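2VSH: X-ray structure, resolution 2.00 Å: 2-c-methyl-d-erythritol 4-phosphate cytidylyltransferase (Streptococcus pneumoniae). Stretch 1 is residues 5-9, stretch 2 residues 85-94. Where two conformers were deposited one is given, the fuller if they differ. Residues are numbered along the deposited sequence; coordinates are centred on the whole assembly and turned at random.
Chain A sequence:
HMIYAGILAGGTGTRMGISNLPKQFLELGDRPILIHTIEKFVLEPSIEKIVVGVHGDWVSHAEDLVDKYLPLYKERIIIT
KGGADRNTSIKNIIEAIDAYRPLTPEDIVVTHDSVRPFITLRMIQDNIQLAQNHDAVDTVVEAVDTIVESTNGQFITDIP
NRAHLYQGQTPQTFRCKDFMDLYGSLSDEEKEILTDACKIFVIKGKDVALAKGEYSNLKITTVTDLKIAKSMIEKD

Stretch 1 5-9: AGILA
Stretch 2, residues 85-94: DRNTSIKNII

A buried β-strand, already under way at A5 and followed here through L8, lies against an α-helix that starts at R86 and runs on past I94. Their axes come within 8.9 Å, and the N-to-C directions make an angle of 140°, so the chains run roughly antiparallel and the register descends: G6 CA sits 6.4 Å from I93 CA, and L8 CA 6.8 Å from S89 CA. Two residues of strand thus match four of helix, about one turn. No hydrogen bond crosses the interface; 268 Å² of summed surface is buried by packing.

The strand alternates. A5 (phi/psi -96/137) points its CB away from the helix and makes no contact. G6 (-118/97) comes next, on the helix-facing side, and its lack of a side chain lets the helix sit close: G6 CA lies 3.9 Å from I93 CG2. An ideal CB here would point toward the helix and stand a tight 3.3 Å from that same methyl, I93 CG2. I7 (-91/118; chi1 m, chi2 m) points its CB away, yet its backbone still takes part, with I7 O 3.7 Å from I93 CD1.

L8 (-91/105; chi1 -65°, m; chi2 153°, t) is the centre of the contact, with 111 Å² covered by the helix. Its CB points toward the helix. L8 CD2 settles among S89 CB at 3.5 Å, I90 CG1 at 3.7 Å and I93 CD1 at 3.9 Å, a largely hydrocarbon pocket. L8 CD1 approaches R86 NH2 at 3.4 Å, meeting the guanidinium obliquely, while both terminal nitrogens of that group find hydrogen bonds elsewhere in the structure. A9 (-133/30) points its CB away again and touches nothing on the helix.

The helix receives the strand with S89 (chi1 m) and I93 (m, t) directed toward it, four residues apart. I90 (m, t) leaves its backbone sideways but its end comes nearer, and R86 (p, t, m, chi4 117°) also starts sideways.

Helical phi/psi values near -60/-42 accompany a regular i to i-4 ladder, from S89 N to D85 O at 3.1 Å through I93 N to S89 O at 2.8 Å and I94 N to I90 O at 2.9 Å. D85 (-144/169; chi1 56°, p) is the N-cap: its OD1 accepts from T88 N at 2.9 Å, satisfying an amide that has no earlier helical carbonyl, and T88 OG1 donates to the same D85 OD1 at 2.7 Å. Farther along, K91 NZ donates to N92 OD1 at 3.0 Å, out of reach of the strand.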

# COMPACT_ATOMS: atom_id res chain seq x y z
N ALA A 5 -14.64 22.99 3.04
CA ALA A 5 -14.26 21.59 3.10
C ALA A 5 -15.25 20.83 2.23
O ALA A 5 -16.46 21.12 2.25
CB ALA A 5 -14.28 21.06 4.53
N GLY A 6 -14.72 19.88 1.45
CA GLY A 6 -15.51 18.99 0.59
C GLY A 6 -15.30 17.55 1.03
O GLY A 6 -14.34 16.89 0.62
N ILE A 7 -16.23 17.04 1.84
CA ILE A 7 -16.11 15.69 2.41
C ILE A 7 -16.79 14.65 1.50
O ILE A 7 -18.02 14.70 1.27
CB ILE A 7 -16.66 15.65 3.87
CG1 ILE A 7 -16.02 16.75 4.74
CG2 ILE A 7 -16.50 14.26 4.48
CD1 ILE A 7 -14.48 16.72 4.84
N LEU A 8 -15.97 13.72 0.99
CA LEU A 8 -16.41 12.71 0.04
C LEU A 8 -16.86 11.48 0.78
O LEU A 8 -16.05 10.71 1.31
CB LEU A 8 -15.29 12.39 -0.96
CG LEU A 8 -14.93 13.59 -1.84
CD1 LEU A 8 -13.51 13.51 -2.31
CD2 LEU A 8 -15.90 13.68 -3.01
N ALA A 9 -18.18 11.32 0.82
CA ALA A 9 -18.82 10.32 1.67
C ALA A 9 -19.86 9.54 0.88
O ALA A 9 -20.86 9.06 1.43
CB ALA A 9 -19.45 11.01 2.87
N ASP A 85 -19.04 8.47 -8.80
CA ASP A 85 -17.61 8.31 -8.57
C ASP A 85 -17.11 9.54 -7.83
O ASP A 85 -17.85 10.52 -7.71
CB ASP A 85 -16.86 8.05 -9.89
CG ASP A 85 -17.09 9.14 -10.94
OD1 ASP A 85 -17.10 10.33 -10.61
OD2 ASP A 85 -17.22 8.79 -12.13
N ARG A 86 -15.88 9.51 -7.32
CA ARG A 86 -15.41 10.63 -6.53
C ARG A 86 -15.46 11.99 -7.25
O ARG A 86 -15.84 12.97 -6.64
CB ARG A 86 -14.03 10.38 -5.88
CG ARG A 86 -12.92 9.90 -6.81
CD ARG A 86 -11.62 9.54 -6.04
NE ARG A 86 -11.28 10.56 -5.03
CZ ARG A 86 -11.23 10.35 -3.72
NH1 ARG A 86 -11.46 9.14 -3.21
NH2 ARG A 86 -10.93 11.37 -2.91
N ASN A 87 -15.08 12.04 -8.53
CA ASN A 87 -15.03 13.33 -9.24
C ASN A 87 -16.43 13.91 -9.48
O ASN A 87 -16.61 15.12 -9.49
CB ASN A 87 -14.26 13.20 -10.56
CG ASN A 87 -12.76 13.19 -10.37
OD1 ASN A 87 -12.23 13.78 -9.43
ND2 ASN A 87 -12.06 12.49 -11.26
N THR A 88 -17.41 13.04 -9.69
CA THR A 88 -18.80 13.49 -9.82
C THR A 88 -19.26 14.04 -8.46
O THR A 88 -20.03 14.98 -8.41
CB THR A 88 -19.73 12.35 -10.31
OG1 THR A 88 -19.17 11.77 -11.49
CG2 THR A 88 -21.12 12.91 -10.69
N SER A 89 -18.79 13.44 -7.38
CA SER A 89 -19.12 13.93 -6.04
C SER A 89 -18.48 15.29 -5.81
O SER A 89 -19.12 16.21 -5.28
CB SER A 89 -18.70 12.94 -4.95
OG SER A 89 -19.50 11.77 -5.02
N ILE A 90 -17.23 15.45 -6.24
CA ILE A 90 -16.57 16.77 -6.14
C ILE A 90 -17.35 17.85 -6.89
O ILE A 90 -17.63 18.92 -6.34
CB ILE A 90 -15.08 16.72 -6.56
CG1 ILE A 90 -14.30 15.82 -5.59
CG2 ILE A 90 -14.49 18.13 -6.56
CD1 ILE A 90 -12.91 15.40 -6.06
N LYS A 91 -17.72 17.57 -8.14
CA LYS A 91 -18.54 18.50 -8.93
C LYS A 91 -19.83 18.84 -8.18
O LYS A 91 -20.21 20.00 -8.08
CB LYS A 91 -18.83 17.92 -10.32
CG LYS A 91 -19.94 18.66 -11.10
CD LYS A 91 -20.43 17.86 -12.28
CE LYS A 91 -21.39 16.72 -11.87
NZ LYS A 91 -22.83 17.11 -11.65
N ASN A 92 -20.49 17.82 -7.64
CA ASN A 92 -21.74 18.01 -6.90
C ASN A 92 -21.55 18.90 -5.69
O ASN A 92 -22.37 19.79 -5.42
CB ASN A 92 -22.31 16.66 -6.47
CG ASN A 92 -23.04 15.96 -7.58
OD1 ASN A 92 -23.01 16.40 -8.73
ND2 ASN A 92 -23.70 14.88 -7.25
N ILE A 93 -20.45 18.67 -4.98
CA ILE A 93 -20.03 19.51 -3.84
C ILE A 93 -19.83 20.97 -4.26
O ILE A 93 -20.34 21.89 -3.60
CB ILE A 93 -18.77 18.90 -3.13
CG1 ILE A 93 -19.20 17.67 -2.30
CG2 ILE A 93 -18.06 19.92 -2.22
CD1 ILE A 93 -18.05 16.74 -1.86
N ILE A 94 -19.12 21.16 -5.38
CA ILE A 94 -18.83 22.51 -5.87
C ILE A 94 -20.14 23.21 -6.25
O ILE A 94 -20.31 24.41 -5.98
CB ILE A 94 -17.81 22.47 -7.03
CG1 ILE A 94 -16.43 22.05 -6.50
CG2 ILE A 94 -17.74 23.82 -7.74
CD1 ILE A 94 -15.41 21.72 -7.58